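Local coordinates for protein endosialidase (Enterobacteria phage phi92, PDB 4HIZ) that cleaves sialic acid polymers within the chain, hydrolysing alpha-2,8 and alpha-2,9 linkages as the endosialidase of a bacteriophage, at residues Glu349-Tyr354 with His396-Phe401; Pro400-Gly405 with Val477-Gly482; Tyr407-Gly412 with Tyr520-Thr525; Phe437-Asn442 with Val453-Ile458. One frame throughout, in Å; residues are numbered along the deposited sequence.

Contact 1 (Glu349-Tyr354 with His396-Phe401)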
loop_
_atom_site.group_PDB
_atom_site.type_symbol
_atom_site.label_atom_id
_atom_site.label_comp_id
_atom_site.label_asym_id
_atom_site.label_seq_id
_atom_site.Cartn_x
_atom_site.Cartn_y
_atom_site.Cartn_z
ATOM N N GLU A 349 27.945 13.921 20.554
ATOM C CA GLU A 349 27.431 13.817 19.183
ATOM C C GLU A 349 27.843 14.935 18.255
ATOM O O GLU A 349 26.997 15.676 17.738
ATOM C CB GLU A 349 25.902 13.700 19.237
ATOM C CG GLU A 349 25.494 12.352 19.813
ATOM C CD GLU A 349 23.988 12.204 20.034
ATOM O OE1 GLU A 349 23.225 13.156 19.740
ATOM O OE2 GLU A 349 23.571 11.129 20.527
ATOM N N PRO A 350 29.149 15.056 18.007
ATOM C CA PRO A 350 29.619 16.061 17.050
ATOM C C PRO A 350 29.149 15.781 15.619
ATOM O O PRO A 350 29.221 14.634 15.176
ATOM C CB PRO A 350 31.146 15.934 17.119
ATOM C CG PRO A 350 31.367 14.485 17.567
ATOM C CD PRO A 350 30.254 14.252 18.572
ATOM N N CYS A 351 28.701 16.821 14.921
ATOM C CA CYS A 351 28.492 16.701 13.475
ATOM C C CYS A 351 29.739 17.314 12.880
ATOM O O CYS A 351 30.164 18.412 13.289
ATOM C CB CYS A 351 27.272 17.497 13.027
ATOM S SG CYS A 351 25.702 16.719 13.552
ATOM N N ILE A 352 30.338 16.619 11.922
ATOM C CA ILE A 352 31.581 17.122 11.341
ATOM C C ILE A 352 31.512 17.130 9.821
ATOM O O ILE A 352 30.987 16.186 9.218
ATOM C CB ILE A 352 32.817 16.294 11.771
ATOM C CG1 ILE A 352 32.619 14.794 11.509
ATOM C CG2 ILE A 352 33.100 16.518 13.252
ATOM C CD1 ILE A 352 33.906 13.948 11.771
ATOM N N LYS A 353 32.018 18.200 9.202
ATOM C CA LYS A 353 32.054 18.285 7.737
ATOM C C LYS A 353 33.314 19.028 7.306
ATOM O O LYS A 353 33.646 20.073 7.848
ATOM C CB LYS A 353 30.818 18.997 7.183
ATOM C CG LYS A 353 29.495 18.207 7.381
ATOM C CD LYS A 353 29.497 16.911 6.549
ATOM C CE LYS A 353 28.311 15.963 6.903
ATOM N NZ LYS A 353 28.384 15.552 8.396
ATOM N N TYR A 354 33.985 18.476 6.313
ATOM C CA TYR A 354 35.198 19.092 5.757
ATOM C C TYR A 354 34.878 19.779 4.447
ATOM O O TYR A 354 34.272 19.161 3.545
ATOM C CB TYR A 354 36.225 17.987 5.550
ATOM C CG TYR A 354 37.571 18.404 5.027
ATOM C CD1 TYR A 354 38.554 18.879 5.889
ATOM C CD2 TYR A 354 37.882 18.255 3.683
ATOM C CE1 TYR A 354 39.833 19.216 5.401
ATOM C CE2 TYR A 354 39.139 18.598 3.207
ATOM C CZ TYR A 354 40.087 19.077 4.068
ATOM O OH TYR A 354 41.358 19.398 3.576
ATOM N N HIS A 396 20.215 19.139 23.899
ATOM C CA HIS A 396 19.376 17.967 23.597
ATOM C C HIS A 396 19.292 17.615 22.139
ATOM O O HIS A 396 18.687 16.577 21.778
ATOM C CB HIS A 396 17.932 18.086 24.142
ATOM C CG HIS A 396 17.838 17.998 25.628
ATOM N ND1 HIS A 396 18.896 17.634 26.443
ATOM C CD2 HIS A 396 16.783 18.215 26.448
ATOM C CE1 HIS A 396 18.498 17.655 27.708
ATOM N NE2 HIS A 396 17.220 18.003 27.738
ATOM N N THR A 397 19.886 18.466 21.306
ATOM C CA THR A 397 19.832 18.223 19.855
ATOM C C THR A 397 21.240 18.196 19.275
ATOM O O THR A 397 22.090 19.033 19.635
ATOM C CB THR A 397 18.933 19.278 19.126
ATOM O OG1 THR A 397 18.866 18.973 17.726
ATOM C CG2 THR A 397 19.460 20.706 19.258
ATOM N N ASN A 398 21.488 17.259 18.358
ATOM C CA ASN A 398 22.648 17.441 17.490
ATOM C C ASN A 398 22.344 18.582 16.517
ATOM O O ASN A 398 21.177 18.946 16.316
ATOM C CB ASN A 398 23.066 16.144 16.761
ATOM C CG ASN A 398 22.037 15.680 15.764
ATOM O OD1 ASN A 398 20.867 15.758 16.045
ATOM N ND2 ASN A 398 22.456 15.187 14.629
ATOM N N LEU A 399 23.384 19.133 15.899
ATOM C CA LEU A 399 23.246 20.304 15.031
ATOM C C LEU A 399 23.892 20.029 13.674
ATOM O O LEU A 399 24.987 20.525 13.372
ATOM C CB LEU A 399 23.893 21.546 15.656
ATOM C CG LEU A 399 23.222 22.082 16.944
ATOM C CD1 LEU A 399 23.960 23.354 17.424
ATOM C CD2 LEU A 399 21.761 22.415 16.700
ATOM N N PRO A 400 23.241 19.215 12.853
ATOM C CA PRO A 400 23.817 18.912 11.531
ATOM C C PRO A 400 23.740 20.119 10.614
ATOM O O PRO A 400 22.934 21.065 10.802
ATOM C CB PRO A 400 22.960 17.738 11.023
ATOM C CG PRO A 400 21.590 18.060 11.624
ATOM C CD PRO A 400 21.945 18.538 13.066
ATOM N N PHE A 401 24.602 20.121 9.603
ATOM C CA PHE A 401 24.751 21.336 8.824
ATOM C C PHE A 401 25.397 21.031 7.491
ATOM O O PHE A 401 25.994 19.954 7.303
ATOM C CB PHE A 401 25.617 22.366 9.582
ATOM C CG PHE A 401 27.039 21.913 9.796
ATOM C CD1 PHE A 401 27.363 21.145 10.924
ATOM C CD2 PHE A 401 28.045 22.244 8.876
ATOM C CE1 PHE A 401 28.689 20.708 11.142
ATOM C CE2 PHE A 401 29.380 21.810 9.110
ATOM C CZ PHE A 401 29.679 21.037 10.217
HETATM O O HOH W 1 26.045 18.174 16.762
HETATM O O HOH W 2 26.683 17.844 9.340
#

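Contact 2 (Pro400-Gly405 with Val477-Gly482). With NA (sodium ion), chain B; EDO (1,2-ethanediol), chain L; EDO (1,2-ethanediol), chain R.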
loop_
_atom_site.group_PDB
_atom_site.type_symbol
_atom_site.label_atom_id
_atom_site.label_comp_id
_atom_site.label_asym_id
_atom_site.label_seq_id
_atom_site.Cartn_x
_atom_site.Cartn_y
_atom_site.Cartn_z
ATOM N N PRO A 400 23.241 19.215 12.853
ATOM C CA PRO A 400 23.817 18.912 11.531
ATOM C C PRO A 400 23.740 20.119 10.614
ATOM O O PRO A 400 22.934 21.065 10.802
ATOM C CB PRO A 400 22.960 17.738 11.023
ATOM C CG PRO A 400 21.590 18.060 11.624
ATOM C CD PRO A 400 21.945 18.538 13.066
ATOM N N PHE A 401 24.602 20.121 9.603
ATOM C CA PHE A 401 24.751 21.336 8.824
ATOM C C PHE A 401 25.397 21.031 7.491
ATOM O O PHE A 401 25.994 19.954 7.303
ATOM C CB PHE A 401 25.617 22.366 9.582
ATOM C CG PHE A 401 27.039 21.913 9.796
ATOM C CD1 PHE A 401 27.363 21.145 10.924
ATOM C CD2 PHE A 401 28.045 22.244 8.876
ATOM C CE1 PHE A 401 28.689 20.708 11.142
ATOM C CE2 PHE A 401 29.380 21.810 9.110
ATOM C CZ PHE A 401 29.679 21.037 10.217
ATOM N N ALA A 402 25.270 21.975 6.565
ATOM C CA ALA A 402 26.108 21.962 5.360
ATOM C C ALA A 402 26.639 23.366 5.094
ATOM O O ALA A 402 26.042 24.349 5.553
ATOM C CB ALA A 402 25.240 21.514 4.140
ATOM N N LYS A 403 27.741 23.468 4.341
ATOM C CA LYS A 403 28.276 24.773 3.938
ATOM C C LYS A 403 27.817 25.059 2.515
ATOM O O LYS A 403 27.995 24.222 1.613
ATOM C CB LYS A 403 29.817 24.789 3.984
ATOM C CG LYS A 403 30.386 26.156 3.672
ATOM C CD LYS A 403 31.900 26.171 4.018
ATOM C CE LYS A 403 32.494 27.545 3.808
ATOM N NZ LYS A 403 32.606 27.816 2.328
ATOM N N VAL A 404 27.193 26.218 2.315
ATOM C CA VAL A 404 26.766 26.624 0.974
ATOM C C VAL A 404 27.312 28.032 0.796
ATOM O O VAL A 404 26.907 28.955 1.490
ATOM C CB VAL A 404 25.230 26.631 0.841
ATOM C CG1 VAL A 404 24.814 27.055 -0.570
ATOM C CG2 VAL A 404 24.643 25.252 1.159
ATOM N N GLY A 405 28.262 28.191 -0.112
ATOM C CA GLY A 405 28.958 29.458 -0.230
ATOM C C GLY A 405 29.614 29.812 1.089
ATOM O O GLY A 405 30.267 28.972 1.723
ATOM N N VAL A 477 22.049 16.376 7.622
ATOM C CA VAL A 477 21.892 17.284 6.472
ATOM C C VAL A 477 22.697 16.805 5.295
ATOM O O VAL A 477 23.879 16.423 5.441
ATOM C CB VAL A 477 22.350 18.722 6.857
ATOM C CG1 VAL A 477 22.460 19.656 5.600
ATOM C CG2 VAL A 477 21.364 19.304 7.945
ATOM N N CYS A 478 22.088 16.857 4.105
ATOM C CA CYS A 478 22.880 16.607 2.899
ATOM C C CYS A 478 22.406 17.542 1.784
ATOM O O CYS A 478 21.415 18.268 1.943
ATOM C CB CYS A 478 22.762 15.131 2.454
ATOM S SG CYS A 478 21.045 14.642 2.059
ATOM N N VAL A 479 23.125 17.544 0.655
ATOM C CA VAL A 479 22.814 18.493 -0.410
ATOM C C VAL A 479 22.860 17.795 -1.737
ATOM O O VAL A 479 23.762 16.974 -1.991
ATOM C CB VAL A 479 23.877 19.652 -0.408
ATOM C CG1 VAL A 479 23.785 20.544 -1.664
ATOM C CG2 VAL A 479 23.694 20.515 0.846
ATOM N N LYS A 480 21.917 18.134 -2.610
ATOM C CA LYS A 480 21.990 17.688 -4.011
ATOM C C LYS A 480 21.708 18.865 -4.911
ATOM O O LYS A 480 20.625 19.403 -4.902
ATOM C CB LYS A 480 21.021 16.542 -4.316
ATOM C CG LYS A 480 21.092 16.107 -5.817
ATOM C CD LYS A 480 20.115 14.991 -6.164
ATOM C CE LYS A 480 20.163 14.656 -7.672
ATOM N NZ LYS A 480 19.665 15.783 -8.476
ATOM N N ASP A 481 22.717 19.287 -5.672
ATOM C CA ASP A 481 22.569 20.416 -6.591
ATOM C C ASP A 481 22.005 21.641 -5.868
ATOM O O ASP A 481 22.558 22.078 -4.845
ATOM C CB ASP A 481 21.730 19.997 -7.835
ATOM C CG ASP A 481 22.390 18.839 -8.611
ATOM O OD1 ASP A 481 23.572 18.984 -8.999
ATOM O OD2 ASP A 481 21.759 17.765 -8.804
ATOM N N GLY A 482 20.867 22.128 -6.339
ATOM C CA GLY A 482 20.269 23.331 -5.775
ATOM C C GLY A 482 19.341 23.161 -4.595
ATOM O O GLY A 482 18.656 24.112 -4.227
HETATM NA NA NA B . 25.580 14.421 4.915
HETATM C C1 EDO L . 26.534 14.690 -0.619
HETATM O O1 EDO L . 26.576 13.599 0.296
HETATM C C2 EDO L . 26.634 16.057 0.061
HETATM O O2 EDO L . 25.656 16.152 1.078
HETATM C C1 EDO R . 24.829 14.295 -7.201
HETATM O O1 EDO R . 25.060 12.901 -7.393
HETATM C C2 EDO R . 23.740 14.823 -8.117
HETATM O O2 EDO R . 24.040 16.186 -8.418
HETATM O O HOH W 3 26.147 18.117 5.167
HETATM O O HOH W 4 28.034 14.697 3.498
#

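Contact 3 (Tyr407-Gly412 with Tyr520-Thr525)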
loop_
_atom_site.group_PDB
_atom_site.type_symbol
_atom_site.label_atom_id
_atom_site.label_comp_id
_atom_site.label_asym_id
_atom_site.label_seq_id
_atom_site.Cartn_x
_atom_site.Cartn_y
_atom_site.Cartn_z
ATOM N N TYR A 407 28.332 30.377 3.928
ATOM C CA TYR A 407 27.524 30.110 5.114
ATOM C C TYR A 407 27.412 28.656 5.494
ATOM O O TYR A 407 27.340 27.775 4.641
ATOM C CB TYR A 407 26.083 30.608 4.868
ATOM C CG TYR A 407 26.023 32.090 4.681
ATOM C CD1 TYR A 407 25.878 32.945 5.775
ATOM C CD2 TYR A 407 26.093 32.649 3.404
ATOM C CE1 TYR A 407 25.804 34.327 5.599
ATOM C CE2 TYR A 407 26.025 34.020 3.217
ATOM C CZ TYR A 407 25.898 34.852 4.313
ATOM O OH TYR A 407 25.838 36.211 4.097
ATOM N N LEU A 408 27.331 28.411 6.793
ATOM C CA LEU A 408 26.859 27.126 7.283
ATOM C C LEU A 408 25.376 27.267 7.545
ATOM O O LEU A 408 24.947 28.206 8.241
ATOM C CB LEU A 408 27.537 26.770 8.623
ATOM C CG LEU A 408 29.071 26.602 8.564
ATOM C CD1 LEU A 408 29.559 26.035 9.889
ATOM C CD2 LEU A 408 29.473 25.676 7.431
ATOM N N TYR A 409 24.595 26.335 7.007
ATOM C CA TYR A 409 23.159 26.218 7.336
ATOM C C TYR A 409 23.061 25.127 8.391
ATOM O O TYR A 409 23.353 23.950 8.103
ATOM C CB TYR A 409 22.350 25.811 6.107
ATOM C CG TYR A 409 22.120 26.891 5.097
ATOM C CD1 TYR A 409 23.117 27.274 4.218
ATOM C CD2 TYR A 409 20.875 27.487 4.972
ATOM C CE1 TYR A 409 22.874 28.243 3.267
ATOM C CE2 TYR A 409 20.641 28.445 4.032
ATOM C CZ TYR A 409 21.639 28.816 3.176
ATOM O OH TYR A 409 21.406 29.782 2.220
ATOM N N ILE A 410 22.686 25.524 9.617
ATOM C CA ILE A 410 22.727 24.650 10.790
ATOM C C ILE A 410 21.310 24.446 11.331
ATOM O O ILE A 410 20.600 25.428 11.505
ATOM C CB ILE A 410 23.611 25.269 11.904
ATOM C CG1 ILE A 410 25.019 25.517 11.344
ATOM C CG2 ILE A 410 23.660 24.330 13.113
ATOM C CD1 ILE A 410 25.936 26.286 12.312
ATOM N N PHE A 411 20.945 23.193 11.607
ATOM C CA PHE A 411 19.572 22.829 11.980
ATOM C C PHE A 411 19.571 22.129 13.329
ATOM O O PHE A 411 20.491 21.382 13.661
ATOM C CB PHE A 411 18.977 21.857 10.944
ATOM C CG PHE A 411 18.774 22.462 9.582
ATOM C CD1 PHE A 411 19.861 22.620 8.701
ATOM C CD2 PHE A 411 17.539 22.920 9.200
ATOM C CE1 PHE A 411 19.681 23.179 7.449
ATOM C CE2 PHE A 411 17.337 23.477 7.912
ATOM C CZ PHE A 411 18.394 23.606 7.035
ATOM N N GLY A 412 18.486 22.292 14.073
ATOM C CA GLY A 412 18.281 21.526 15.286
ATOM C C GLY A 412 16.789 21.513 15.585
ATOM O O GLY A 412 16.025 22.293 15.001
ATOM N N TYR A 520 13.113 18.320 5.240
ATOM C CA TYR A 520 12.867 19.719 4.936
ATOM C C TYR A 520 13.802 20.065 3.786
ATOM O O TYR A 520 15.053 20.034 3.942
ATOM C CB TYR A 520 13.184 20.594 6.148
ATOM C CG TYR A 520 12.903 22.050 5.920
ATOM C CD1 TYR A 520 11.604 22.569 6.071
ATOM C CD2 TYR A 520 13.927 22.926 5.548
ATOM C CE1 TYR A 520 11.355 23.946 5.859
ATOM C CE2 TYR A 520 13.683 24.283 5.347
ATOM C CZ TYR A 520 12.419 24.791 5.516
ATOM O OH TYR A 520 12.233 26.157 5.316
ATOM N N ARG A 521 13.222 20.353 2.617
ATOM C CA ARG A 521 14.013 20.563 1.401
ATOM C C ARG A 521 14.020 22.073 1.131
ATOM O O ARG A 521 12.953 22.693 0.924
ATOM C CB ARG A 521 13.379 19.825 0.217
ATOM C CG ARG A 521 14.200 20.013 -1.059
ATOM C CD ARG A 521 13.588 19.256 -2.283
ATOM N NE ARG A 521 12.451 19.955 -2.878
ATOM C CZ ARG A 521 11.945 19.616 -4.070
ATOM N NH1 ARG A 521 12.406 18.549 -4.711
ATOM N NH2 ARG A 521 10.931 20.310 -4.594
ATOM N N LEU A 522 15.224 22.646 1.167
ATOM C CA LEU A 522 15.438 24.093 1.129
ATOM C C LEU A 522 16.196 24.507 -0.136
ATOM O O LEU A 522 17.298 23.974 -0.442
ATOM C CB LEU A 522 16.256 24.541 2.373
ATOM C CG LEU A 522 16.643 26.030 2.375
ATOM C CD1 LEU A 522 15.410 26.917 2.517
ATOM C CD2 LEU A 522 17.593 26.312 3.564
ATOM N N LYS A 523 15.644 25.459 -0.885
ATOM C CA LYS A 523 16.334 26.003 -2.073
ATOM C C LYS A 523 17.597 26.770 -1.677
ATOM O O LYS A 523 17.549 27.675 -0.836
ATOM C CB LYS A 523 15.359 26.915 -2.839
ATOM C CG LYS A 523 15.965 27.715 -3.984
ATOM C CD LYS A 523 14.809 28.378 -4.753
ATOM C CE LYS A 523 15.284 29.171 -5.958
ATOM N NZ LYS A 523 16.260 30.200 -5.549
ATOM N N ILE A 524 18.731 26.414 -2.285
ATOM C CA ILE A 524 19.997 27.038 -1.908
ATOM C C ILE A 524 20.766 27.659 -3.093
ATOM O O ILE A 524 21.824 28.250 -2.892
ATOM C CB ILE A 524 20.965 26.044 -1.153
ATOM C CG1 ILE A 524 21.177 24.781 -2.006
ATOM C CG2 ILE A 524 20.443 25.783 0.306
ATOM C CD1 ILE A 524 22.273 23.865 -1.555
ATOM N N THR A 525 20.247 27.531 -4.311
ATOM C CA THR A 525 20.828 28.213 -5.484
ATOM C C THR A 525 19.684 28.709 -6.358
ATOM O O THR A 525 18.520 28.367 -6.100
ATOM C CB THR A 525 21.696 27.274 -6.406
ATOM O OG1 THR A 525 20.841 26.359 -7.115
ATOM C CG2 THR A 525 22.737 26.504 -5.635
HETATM O O HOH W 5 22.269 29.638 -0.187
#

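Contact 4 (Phe437-Asn442 with Val453-Ile458)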
loop_
_atom_site.group_PDB
_atom_site.type_symbol
_atom_site.label_atom_id
_atom_site.label_comp_id
_atom_site.label_asym_id
_atom_site.label_seq_id
_atom_site.Cartn_x
_atom_site.Cartn_y
_atom_site.Cartn_z
ATOM N N PHE A 437 14.509 24.469 14.228
ATOM C CA PHE A 437 15.159 25.741 13.961
ATOM C C PHE A 437 16.321 25.605 12.990
ATOM O O PHE A 437 16.930 24.564 12.868
ATOM C CB PHE A 437 15.776 26.294 15.251
ATOM C CG PHE A 437 14.766 26.633 16.319
ATOM C CD1 PHE A 437 14.180 27.897 16.345
ATOM C CD2 PHE A 437 14.441 25.692 17.318
ATOM C CE1 PHE A 437 13.256 28.243 17.343
ATOM C CE2 PHE A 437 13.485 26.020 18.323
ATOM C CZ PHE A 437 12.924 27.300 18.343
ATOM N N MET A 438 16.615 26.694 12.311
ATOM C CA MET A 438 17.746 26.766 11.397
ATOM C C MET A 438 18.428 28.096 11.662
ATOM O O MET A 438 17.774 29.115 11.865
ATOM C CB MET A 438 17.248 26.712 9.946
ATOM C CG MET A 438 18.402 26.753 8.911
ATOM S SD MET A 438 17.732 26.896 7.228
ATOM C CE MET A 438 17.252 28.635 7.127
ATOM N N CYS A 439 19.756 28.114 11.601
ATOM C CA CYS A 439 20.470 29.391 11.531
ATOM C C CYS A 439 21.452 29.343 10.368
ATOM O O CYS A 439 21.750 28.262 9.814
ATOM C CB CYS A 439 21.176 29.759 12.859
ATOM S SG CYS A 439 22.561 28.701 13.326
ATOM N N LYS A 440 21.910 30.527 9.971
ATOM C CA LYS A 440 22.784 30.662 8.819
ATOM C C LYS A 440 23.989 31.492 9.277
ATOM O O LYS A 440 23.857 32.702 9.512
ATOM C CB LYS A 440 21.991 31.354 7.699
ATOM C CG LYS A 440 22.719 31.475 6.386
ATOM C CD LYS A 440 21.749 32.035 5.311
ATOM C CE LYS A 440 22.490 32.332 4.012
ATOM N NZ LYS A 440 21.590 32.709 2.880
ATOM N N ILE A 441 25.145 30.841 9.413
ATOM C CA ILE A 441 26.333 31.493 9.988
ATOM C C ILE A 441 27.372 31.727 8.899
ATOM O O ILE A 441 27.754 30.787 8.219
ATOM C CB ILE A 441 26.982 30.622 11.103
ATOM C CG1 ILE A 441 25.971 30.254 12.197
ATOM C CG2 ILE A 441 28.227 31.335 11.714
ATOM C CD1 ILE A 441 25.284 31.403 12.738
ATOM N N ASN A 442 27.803 32.977 8.726
ATOM C CA ASN A 442 28.873 33.293 7.789
ATOM C C ASN A 442 30.198 32.835 8.395
ATOM O O ASN A 442 30.657 33.393 9.414
ATOM C CB ASN A 442 28.923 34.801 7.527
ATOM C CG ASN A 442 29.858 35.155 6.382
ATOM O OD1 ASN A 442 30.915 34.525 6.207
ATOM N ND2 ASN A 442 29.459 36.142 5.567
ATOM N N VAL A 453 23.273 35.393 17.264
ATOM C CA VAL A 453 22.742 34.367 16.369
ATOM C C VAL A 453 21.222 34.455 16.250
ATOM O O VAL A 453 20.508 34.660 17.253
ATOM C CB VAL A 453 23.197 32.926 16.762
ATOM C CG1 VAL A 453 22.685 32.532 18.141
ATOM C CG2 VAL A 453 22.748 31.905 15.685
ATOM N N GLN A 454 20.748 34.340 15.010
ATOM C CA GLN A 454 19.327 34.392 14.708
ATOM C C GLN A 454 18.869 32.979 14.337
ATOM O O GLN A 454 19.153 32.479 13.242
ATOM C CB GLN A 454 19.067 35.370 13.566
ATOM C CG GLN A 454 17.585 35.462 13.243
ATOM C CD GLN A 454 17.248 36.582 12.294
ATOM O OE1 GLN A 454 18.103 37.052 11.547
ATOM N NE2 GLN A 454 15.999 37.038 12.338
ATOM N N TRP A 455 18.179 32.322 15.260
ATOM C CA TRP A 455 17.552 31.042 14.948
ATOM C C TRP A 455 16.140 31.240 14.399
ATOM O O TRP A 455 15.322 31.974 14.985
ATOM C CB TRP A 455 17.436 30.207 16.219
ATOM C CG TRP A 455 18.744 29.666 16.789
ATOM C CD1 TRP A 455 19.408 30.098 17.931
ATOM C CD2 TRP A 455 19.444 28.518 16.327
ATOM N NE1 TRP A 455 20.504 29.298 18.160
ATOM C CE2 TRP A 455 20.541 28.311 17.205
ATOM C CE3 TRP A 455 19.248 27.636 15.260
ATOM C CZ2 TRP A 455 21.432 27.252 17.048
ATOM C CZ3 TRP A 455 20.118 26.585 15.095
ATOM C CH2 TRP A 455 21.218 26.393 15.984
ATOM N N PHE A 456 15.871 30.604 13.259
ATOM C CA PHE A 456 14.558 30.659 12.632
ATOM C C PHE A 456 13.804 29.358 12.890
ATOM O O PHE A 456 14.282 28.289 12.536
ATOM C CB PHE A 456 14.728 30.796 11.109
ATOM C CG PHE A 456 15.399 32.079 10.670
ATOM C CD1 PHE A 456 14.625 33.208 10.372
ATOM C CD2 PHE A 456 16.785 32.127 10.457
ATOM C CE1 PHE A 456 15.218 34.395 9.937
ATOM C CE2 PHE A 456 17.391 33.307 10.021
ATOM C CZ PHE A 456 16.615 34.428 9.747
ATOM N N ASN A 457 12.622 29.463 13.498
ATOM C CA ASN A 457 11.692 28.329 13.595
ATOM C C ASN A 457 11.038 28.162 12.223
ATOM O O ASN A 457 10.243 29.028 11.795
ATOM C CB ASN A 457 10.657 28.658 14.693
ATOM C CG ASN A 457 9.599 27.571 14.886
ATOM O OD1 ASN A 457 9.751 26.378 14.484
ATOM N ND2 ASN A 457 8.504 27.981 15.477
ATOM N N ILE A 458 11.419 27.090 11.519
ATOM C CA ILE A 458 11.021 26.886 10.113
ATOM C C ILE A 458 9.902 25.844 9.923
ATOM O O ILE A 458 9.267 25.796 8.855
ATOM C CB ILE A 458 12.232 26.454 9.275
ATOM C CG1 ILE A 458 13.028 25.324 9.975
ATOM C CG2 ILE A 458 13.160 27.656 9.097
ATOM C CD1 ILE A 458 13.960 24.567 8.995
HETATM O O HOH W 6 20.851 32.985 11.074
#

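Contact 1 (Glu349-Tyr354 with His396-Phe401)
Cys351 and Phe401 carry most of this contact, each meeting the opposite segment in its own way. Cys351 SG, placed anti to the carbonyl carbon (chi1 -72°), rests 3.5 Å from Pro400 CA. The amide of Asn398 flanks the same sulfur, ND2 of Asn398 lying 3.7 Å from SG of Cys351, while that nitrogen donates to the carbonyl of Gly475. Phe401 turns one edge of its ring to the carbonyl of Cys351: CE1 of Phe401 approaches Cys351 O at 3.5 Å, near the plane of the ring. Segments 349-354 and 396-401 run almost in the same direction, 9° apart, where two neighbouring blades of the catalytic beta-propeller meet; the first belongs to strand 347-355, the second is the link leading into strand 401-404 of the next blade. Over one face of the Phe401 ring lies CG of Lys353, and CB of Lys353 is 3.7 Å from CE2 of Phe401, the two side chains sliding past each other in opposite directions. Bends at chi2 and chi4 accompany the return of Lys353 to its own strand, where NZ donates to Ile352 O at 2.8 Å from above the carbonyl plane; Asp88 supplies a salt bridge. One water joins the two backbones, from Glu349 O to Leu399 N; another accepts from the side-chain NZ of Lys353 and from Phe401 N.

Contact 2 (Pro400-Gly405 with Val477-Gly482)
Val477 lies against Pro400 and Ala402 through its two methyl groups, and these apolar touches make up most of the direct contact. With CG1 anti to the backbone N (chi1 169°), Val477 CG1 reaches Ala402 CB at 3.6 Å, while Val477 CG2 lies 3.8 Å from Pro400 CB, the proline and valine side chains crossing at about a right angle. The methyl of Ala402 has a second neighbour in Val479, whose CG2 is 3.8 Å from Ala402 CB. Strands 401-404 and 477-480 are the first strands of successive propeller blades; their axes approach to 6.1 Å at an angle of 36°, and they are joined by packing rather than by direct backbone pairing. Water supplies the polar link instead: one molecule donates to both Phe401 O and Val477 O. Metal binding draws on the same carbonyl, since Val477 O coordinates a sodium ion at 2.7 Å, with Thr90 O and a water as further ligands. Ionic interactions belong to the turn end of the second segment, where Lys480 NZ forms a salt bridge with Asp481 OD2 at 2.9 Å and another with Asp122, and also bonds to the hydroxyl of Tyr433 of a second subunit.

Contact 3 (Tyr407-Gly412 with Tyr520-Thr525)
Tyr409 and Leu522 meet at about a right angle, and the tyrosine is the side chain that spans the contact. From CB, which heads toward segment 520-525, the ring is carried off with CG anti to the carbonyl carbon (chi1 -75°). Its CD2 and CE2 run past one leucine methyl, Tyr409 CD2 lying 3.8 Å and Tyr409 CE2 3.7 Å from Leu522 CD2. Further out, Ile524 covers part of one ring face, with its CG2 4.3 Å from Tyr409 CZ. At the tip, the phenol oxygen is bonded twice: Tyr409 OH is 2.6 Å from a water that donates in turn to Ile524 O at 3.1 Å, and it also bonds to Lys440 NZ of the neighbouring strand. The polar end of a largely buried ring is thus satisfied. Two residues on, on the same side, Phe411 repeats the theme: Phe411 CE2 sits 4.2 Å from Tyr520 CD2, these side chains too crossing at about a right angle, and Leu522 CD2 lies at the edge of the phenylalanine ring. Strands 407-412 and 520-523 are antiparallel, 159° between directions, and 11.7 Å apart at closest, a spacing filled by side chains, as befits face-to-face packing of successive propeller blades. Met438 of strand 435-442 joins from one blade, Leu484 of strand 483-490 from the other, where Tyr486 also stacks on Phe411.

Contact 4 (Phe437-Asn442 with Val453-Ile458)
Met438 and Phe456 form an antiparallel hydrogen-bonded pair, with Phe456 N donating to Met438 O at 2.8 Å and nearly straight (173°), and Met438 N donating back to Phe456 O at the same length. The adjoining Phe437-Asn457 pair is non-hydrogen-bonded; there Phe437 CA makes a CA-H...O contact with Phe456 O at 3.0 Å. Towards Lys440 the direct pairing gives way to water: one molecule accepts from Lys440 N and donates to Gln454 O. Cys439 SG, set between the backbone N and the carbonyl carbon (chi1 68°), packs over a face of the Trp455 indole, 3.8 Å from the centre of its six-membered ring and 17° off the normal, a sulfur-aromatic contact. Val453 CG2 sits above the rim of that same face, touching Cys439 CB at 3.9 Å and Ile441 CD1 also at 3.9 Å. CB of Phe437 meets Trp455 CE3 at 3.7 Å, and CE1 of Phe437 lies 3.7 Å from CB of Asn457. On the sheet face bearing Met438 and Phe456, the ring of Phe456 turns an edge to the Met438 carbonyl, and Met438 CB meets Ile458 CD1 at 4.0 Å. These are the outer two strands of a propeller blade: 435-442 pairs further inward with 407-413, and 456-460 passes the sheet on to strand 61-64 of the N-terminal region. Trp420 meets Trp455 edge-to-face, and Asn457 packs on Val530 of a third subunit.

All four contacts lie in the catalytic beta-propeller and centre on the blade formed by strands 401-404, 407-413, 435-442 and 456-460. Contact 1 joins it to the preceding blade; contacts 2 and 3, with centres about 6 Å apart, join it to the following one, whose strands 473-480 and 516-523 they use; contact 4 holds two of its own strands together, its centre about 9 Å from that of contact 3. Contacts 1 and 2 share Pro400 and Phe401, with centres about 13 Å apart. Along the chain, contacts 2 and 3 alternate their segments, and both enclose contact 4. Strand 71-75 completes the following blade, so distant sequence closes the propeller ring.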